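Local coordinates for hypothetical protein (Bacteroides fragilis, PDB 4I17) that is of unknown function but, as a tetratricopeptide-repeat protein built almost wholly of helices, probably serves as a scaffold for binding other proteins, at residues I216-M219 / Q220-V223; K152-A155 / L156-L159. One frame throughout, in Å; residues are numbered along the deposited sequence. Where two conformers were deposited one is given.

Contact 2 comes first along the chain, on helix 149-174, and contact 1 follows near the C-terminus, on helix 214-224; each is a single run of helix whose side chains meet one turn apart. Their centres lie about 13 Å apart, on the same side of the chain's centre, and the two touch directly: Ile-216 CD1 is 3.5 Å from Thr-153 CG2, and Ile-216 CG1 is 3.6 Å from Tyr-157 CD2. Helix 182-209, between them in sequence, receives side chains from both. The three helices thus form one packed group at the C-terminal end of this elongated, all-helical repeat protein.

Contact 1 (I216-M219 / Q220-V223); sequences IKQM and QDQV
Two torsions of Gln-222 decide where its amide goes: chi1 of -54° sets CG beside the backbone N, and a bend at chi2 (-34°) folds the chain back onto the preceding turn. NE2 thereby comes 2.8 Å from the carbonyl O of Gln-218, which also accepts the backbone N of Gln-222 at 3.1 Å. The two donors reach this oxygen from opposite faces of its carbonyl plane, the side-chain nitrogen lying well above it, 38° out of plane. Lys-217 turns the other way, CG anti to its backbone N and the chain bent at chi2, and its side chain runs at a slant across those of Gln-220 and Asp-221. Its NZ stays 4.0 Å from Gln-220 OE1, and one water spans the gap, accepting from NZ and donating to OE1 at 2.7 Å. The charged atoms of Lys-217 and Asp-221 do not touch, NZ and OD1 being 4.7 Å apart, so any attraction between the opposite charges probably acts without direct contact. A second water donates to Asp-221 OD2 at 3.0 Å; its weak bond to Gln-218 OE1 is doubtful, resting on one of two conformers. On the apolar side, Met-219, a selenomethionine, brings CG in one of its two conformers to 4.3 Å from Val-223 CG2, while Val-223 also packs on Val-200 and Leu-203 of helix 182-209. Gln-220 NE2 hydrogen-bonds to the carbonyl O of Val-200, so both ends of this buried amide are satisfied. Taken together, the chemistry implies an amphipathic helix: water mediates between polar groups on one side, while Ile-216, Met-219 and Val-223 pack against neighbouring helices.

Contact 2 (K152-A155 / L156-L159); sequences KTDA and LYSL
The carbonyl O of Asp-154 takes two hydrogen bonds from Ser-158, one from OG at 2.9 Å and one from the backbone N at 3.0 Å. They arrive on opposite faces of the carbonyl plane; the hydroxyl is tilted 23° from it, whereas the amide stands above it at 37°. OG lies anti to the carbonyl carbon of Ser-158, beside its own backbone N, which brings the hydroxyl back over the preceding turn. The ordinary helical ladder continues around this pair, Tyr-157 N binding Thr-153 O at 2.8 Å and Leu-156 N binding Lys-152 O. The side chains of Asp-154 and Tyr-157 run side by side in the same direction. OD1 meets the ring at its edge, near its plane, 3.8 Å from CD2, with carboxylate and ring turned 47° apart. This carboxylate oxygen also forms a salt bridge with Arg-213, which probably helps to hold it beside the ring. Closer to the backbone, Leu-156 CG lies 3.3 Å from Lys-152 O and Leu-159 CG 3.4 Å from Ala-155 O, each leucine thus folding over the carbonyl one turn earlier. Residues 152-159 pack against three neighbouring helices: Lys-152 and Leu-156 on Leu-209 of helix 182-209, Tyr-157 on Glu-215 of helix 214-224, and Ala-155 and Ser-158 on Ala-143 and Tyr-140 of helix 133-143.

Contact 1 (I216-M219 / Q220-V223)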
ATOM      1  N   ILE A 216     -14.307   4.227 -17.559  1.00 18.95           N
ATOM      2  CA  ILE A 216     -13.062   4.984 -17.708  1.00 17.78           C
ATOM      3  C   ILE A 216     -13.026   5.633 -19.087  1.00 19.77           C
ATOM      4  O   ILE A 216     -12.665   6.793 -19.198  1.00 19.30           O
ATOM      5  CB  ILE A 216     -11.811   4.110 -17.479  1.00 20.17           C
ATOM      6  CG1 ILE A 216     -11.907   3.342 -16.149  1.00 20.27           C
ATOM      7  CG2 ILE A 216     -10.559   4.995 -17.521  1.00 19.23           C
ATOM      8  CD1 ILE A 216     -10.674   2.459 -15.816  1.00 20.20           C
ATOM      9  N   LYS A 217     -13.462   4.903 -20.118  1.00 18.31           N
ATOM     10  CA  LYS A 217     -13.507   5.437 -21.485  1.00 18.69           C
ATOM     11  C   LYS A 217     -14.481   6.617 -21.530  1.00 20.83           C
ATOM     12  O   LYS A 217     -14.192   7.659 -22.134  1.00 19.56           O
ATOM     13  CB  LYS A 217     -13.909   4.313 -22.471  1.00 22.06           C
ATOM     14  CG  LYS A 217     -13.941   4.723 -23.946  1.00 32.62           C
ATOM     15  CD  LYS A 217     -12.568   4.861 -24.585  1.00 34.50           C
ATOM     16  CE  LYS A 217     -12.691   5.594 -25.907  1.00 44.87           C
ATOM     17  NZ  LYS A 217     -11.385   5.711 -26.595  1.00 56.38           N
ATOM     18  N   GLN A 218     -15.630   6.476 -20.855  1.00 18.60           N
ATOM     19  CA  GLN A 218     -16.626   7.551 -20.829  0.50 18.35           C
ATOM     20  C   GLN A 218     -16.048   8.789 -20.154  1.00 20.95           C
ATOM     21  O   GLN A 218     -16.239   9.909 -20.635  1.00 21.80           O
ATOM     22  CB  GLN A 218     -17.892   7.075 -20.118  0.50 20.12           C
ATOM     23  CG  GLN A 218     -18.744   6.176 -20.991  0.50 21.27           C
ATOM     24  CD  GLN A 218     -19.751   6.925 -21.842  0.50 37.70           C
ATOM     25  OE1 GLN A 218     -19.789   6.815 -23.071  0.50 29.08           O
ATOM     26  NE2 GLN A 218     -20.631   7.661 -21.200  0.50 34.88           N
HETATM   27  N   MSE A 219     -15.316   8.611 -19.063  1.00 18.73           N
HETATM   28  CA  MSE A 219     -14.758   9.800 -18.430  0.50 18.12           C
HETATM   29  C   MSE A 219     -13.671  10.429 -19.306  1.00 21.40           C
HETATM   30  O   MSE A 219     -13.618  11.660 -19.385  1.00 21.81           O
HETATM   31  CB  MSE A 219     -14.225   9.522 -17.030  0.50 20.05           C
HETATM   32  CG  MSE A 219     -13.492  10.729 -16.490  0.50 26.71           C
HETATM   33 SE   MSE A 219     -12.950  10.489 -14.725  0.50 34.42          SE
HETATM   34  CE  MSE A 219     -14.646  10.965 -13.850  0.50 31.98           C
ATOM     35  N   GLN A 220     -12.868   9.624 -20.015  1.00 20.13           N
ATOM     36  CA  GLN A 220     -11.851  10.203 -20.900  1.00 20.33           C
ATOM     37  C   GLN A 220     -12.533  11.053 -21.986  1.00 24.02           C
ATOM     38  O   GLN A 220     -12.041  12.143 -22.327  1.00 22.45           O
ATOM     39  CB  GLN A 220     -10.971   9.132 -21.515  1.00 21.85           C
ATOM     40  CG  GLN A 220      -9.722   9.738 -22.151  1.00 26.78           C
ATOM     41  CD  GLN A 220      -9.086   8.853 -23.181  1.00 33.37           C
ATOM     42  OE1 GLN A 220      -9.728   8.019 -23.809  1.00 27.83           O
ATOM     43  NE2 GLN A 220      -7.784   9.021 -23.378  1.00 24.44           N
ATOM     44  N   ASP A 221     -13.688  10.583 -22.495  1.00 21.79           N
ATOM     45  CA  ASP A 221     -14.452  11.346 -23.493  1.00 22.46           C
ATOM     46  C   ASP A 221     -14.914  12.674 -22.918  1.00 25.60           C
ATOM     47  O   ASP A 221     -14.865  13.687 -23.616  1.00 24.87           O
ATOM     48  CB  ASP A 221     -15.677  10.544 -23.973  1.00 26.20           C
ATOM     49  CG  ASP A 221     -15.382   9.284 -24.767  1.00 43.87           C
ATOM     50  OD1 ASP A 221     -14.266   9.171 -25.315  1.00 45.32           O
ATOM     51  OD2 ASP A 221     -16.287   8.427 -24.873  1.00 51.82           O
ATOM     52  N   GLN A 222     -15.345  12.689 -21.628  1.00 22.76           N
ATOM     53  CA  GLN A 222     -15.779  13.934 -20.977  1.00 21.89           C
ATOM     54  C   GLN A 222     -14.597  14.902 -20.882  1.00 23.45           C
ATOM     55  O   GLN A 222     -14.780  16.084 -21.128  1.00 23.80           O
ATOM     56  CB  GLN A 222     -16.367  13.685 -19.566  1.00 23.11           C
ATOM     57  CG  GLN A 222     -17.506  12.655 -19.433  1.00 30.99           C
ATOM     58  CD  GLN A 222     -18.464  12.580 -20.595  1.00 50.92           C
ATOM     59  OE1 GLN A 222     -19.124  13.557 -20.924  1.00 40.10           O
ATOM     60  NE2 GLN A 222     -18.572  11.396 -21.227  1.00 48.08           N
ATOM     61  N   VAL A 223     -13.400  14.402 -20.527  1.00 21.40           N
ATOM     62  CA  VAL A 223     -12.218  15.275 -20.435  1.00 21.30           C
ATOM     63  C   VAL A 223     -11.872  15.819 -21.832  1.00 25.68           C
ATOM     64  O   VAL A 223     -11.666  17.029 -21.976  1.00 26.93           O
ATOM     65  CB  VAL A 223     -10.984  14.646 -19.747  1.00 25.34           C
ATOM     66  CG1 VAL A 223      -9.948  15.741 -19.447  1.00 26.32           C
ATOM     67  CG2 VAL A 223     -11.368  13.943 -18.452  1.00 23.37           C
TER
HETATM   68  O   HOH W   1      -8.846   5.769 -25.074  1.00 42.15           O
HETATM   69  O   HOH W   2     -18.866   9.774 -24.240  1.00 40.57           O

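Contact 2 (K152-A155 / L156-L159)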
ATOM      1  N   LYS A 152      -2.976  -1.202 -11.362  1.00 19.33           N
ATOM      2  CA  LYS A 152      -2.418  -0.040 -12.060  1.00 18.12           C
ATOM      3  C   LYS A 152      -3.558   0.776 -12.637  1.00 20.21           C
ATOM      4  O   LYS A 152      -3.522   2.008 -12.606  1.00 18.80           O
ATOM      5  CB  LYS A 152      -1.500  -0.489 -13.199  1.00 21.62           C
ATOM      6  CG  LYS A 152      -0.067  -0.808 -12.815  1.00 25.85           C
ATOM      7  CD  LYS A 152       0.749  -0.832 -14.127  1.00 35.91           C
ATOM      8  CE  LYS A 152       2.027  -1.623 -14.069  1.00 42.87           C
ATOM      9  NZ  LYS A 152       3.083  -0.908 -13.296  1.00 44.74           N
ATOM     10  N   THR A 153      -4.554   0.089 -13.214  1.00 17.09           N
ATOM     11  CA  THR A 153      -5.704   0.768 -13.821  1.00 17.23           C
ATOM     12  C   THR A 153      -6.402   1.649 -12.799  1.00 21.35           C
ATOM     13  O   THR A 153      -6.743   2.762 -13.127  1.00 19.52           O
ATOM     14  CB  THR A 153      -6.699  -0.245 -14.375  1.00 22.96           C
ATOM     15  OG1 THR A 153      -6.063  -0.989 -15.403  1.00 24.91           O
ATOM     16  CG2 THR A 153      -7.973   0.409 -14.909  1.00 20.34           C
ATOM     17  N   ASP A 154      -6.670   1.159 -11.577  1.00 20.74           N
ATOM     18  CA  ASP A 154      -7.406   2.086 -10.695  1.00 22.01           C
ATOM     19  C   ASP A 154      -6.512   3.224 -10.091  1.00 21.39           C
ATOM     20  O   ASP A 154      -7.042   4.289  -9.777  1.00 17.13           O
ATOM     21  CB  ASP A 154      -8.174   1.309  -9.660  1.00 26.75           C
ATOM     22  CG  ASP A 154      -9.341   0.603 -10.380  1.00 39.75           C
ATOM     23  OD1 ASP A 154     -10.388   1.262 -10.611  1.00 38.56           O
ATOM     24  OD2 ASP A 154      -9.160  -0.565 -10.815  1.00 38.44           O
ATOM     25  N   ALA A 155      -5.173   3.069 -10.078  1.00 18.74           N
ATOM     26  CA  ALA A 155      -4.314   4.197  -9.675  1.00 17.52           C
ATOM     27  C   ALA A 155      -4.342   5.250 -10.813  1.00 18.58           C
ATOM     28  O   ALA A 155      -4.415   6.454 -10.541  1.00 16.79           O
ATOM     29  CB  ALA A 155      -2.898   3.710  -9.416  1.00 19.49           C
ATOM     30  N   LEU A 156      -4.304   4.798 -12.085  1.00 14.12           N
ATOM     31  CA  LEU A 156      -4.361   5.714 -13.256  1.00 13.62           C
ATOM     32  C   LEU A 156      -5.711   6.368 -13.367  1.00 17.68           C
ATOM     33  O   LEU A 156      -5.794   7.557 -13.681  1.00 16.17           O
ATOM     34  CB  LEU A 156      -4.031   4.943 -14.542  1.00 13.39           C
ATOM     35  CG  LEU A 156      -2.594   4.486 -14.628  1.00 17.30           C
ATOM     36  CD1 LEU A 156      -2.431   3.450 -15.708  1.00 17.94           C
ATOM     37  CD2 LEU A 156      -1.631   5.647 -14.865  1.00 18.03           C
ATOM     38  N   TYR A 157      -6.793   5.607 -13.103  1.00 15.52           N
ATOM     39  CA  TYR A 157      -8.137   6.185 -13.131  1.00 15.01           C
ATOM     40  C   TYR A 157      -8.275   7.267 -12.017  1.00 16.34           C
ATOM     41  O   TYR A 157      -8.836   8.352 -12.270  1.00 16.69           O
ATOM     42  CB  TYR A 157      -9.116   5.020 -12.926  1.00 15.85           C
ATOM     43  CG  TYR A 157     -10.607   5.262 -13.038  1.00 18.49           C
ATOM     44  CD1 TYR A 157     -11.114   6.451 -13.571  1.00 19.50           C
ATOM     45  CD2 TYR A 157     -11.517   4.271 -12.676  1.00 21.72           C
ATOM     46  CE1 TYR A 157     -12.493   6.664 -13.669  1.00 20.21           C
ATOM     47  CE2 TYR A 157     -12.885   4.475 -12.770  1.00 23.02           C
ATOM     48  CZ  TYR A 157     -13.368   5.664 -13.289  1.00 26.05           C
ATOM     49  OH  TYR A 157     -14.718   5.796 -13.408  1.00 25.48           O
ATOM     50  N   SER A 158      -7.711   7.009 -10.814  1.00 13.38           N
ATOM     51  CA  SER A 158      -7.728   7.985  -9.705  1.00 13.99           C
ATOM     52  C   SER A 158      -6.954   9.247 -10.118  1.00 16.47           C
ATOM     53  O   SER A 158      -7.425  10.338  -9.857  1.00 14.60           O
ATOM     54  CB  SER A 158      -7.093   7.374  -8.459  1.00 18.11           C
ATOM     55  OG  SER A 158      -7.909   6.324  -7.956  1.00 21.81           O
ATOM     56  N   LEU A 159      -5.818   9.087 -10.847  1.00 14.26           N
ATOM     57  CA  LEU A 159      -5.035  10.244 -11.343  1.00 13.74           C
ATOM     58  C   LEU A 159      -5.832  11.013 -12.381  1.00 17.87           C
ATOM     59  O   LEU A 159      -5.802  12.245 -12.388  1.00 17.38           O
ATOM     60  CB  LEU A 159      -3.711   9.751 -11.928  1.00 14.89           C
ATOM     61  CG  LEU A 159      -2.678   9.388 -10.841  1.00 18.02           C
ATOM     62  CD1 LEU A 159      -1.656   8.396 -11.362  1.00 19.11           C
ATOM     63  CD2 LEU A 159      -1.994  10.666 -10.297  1.00 16.64           C
TER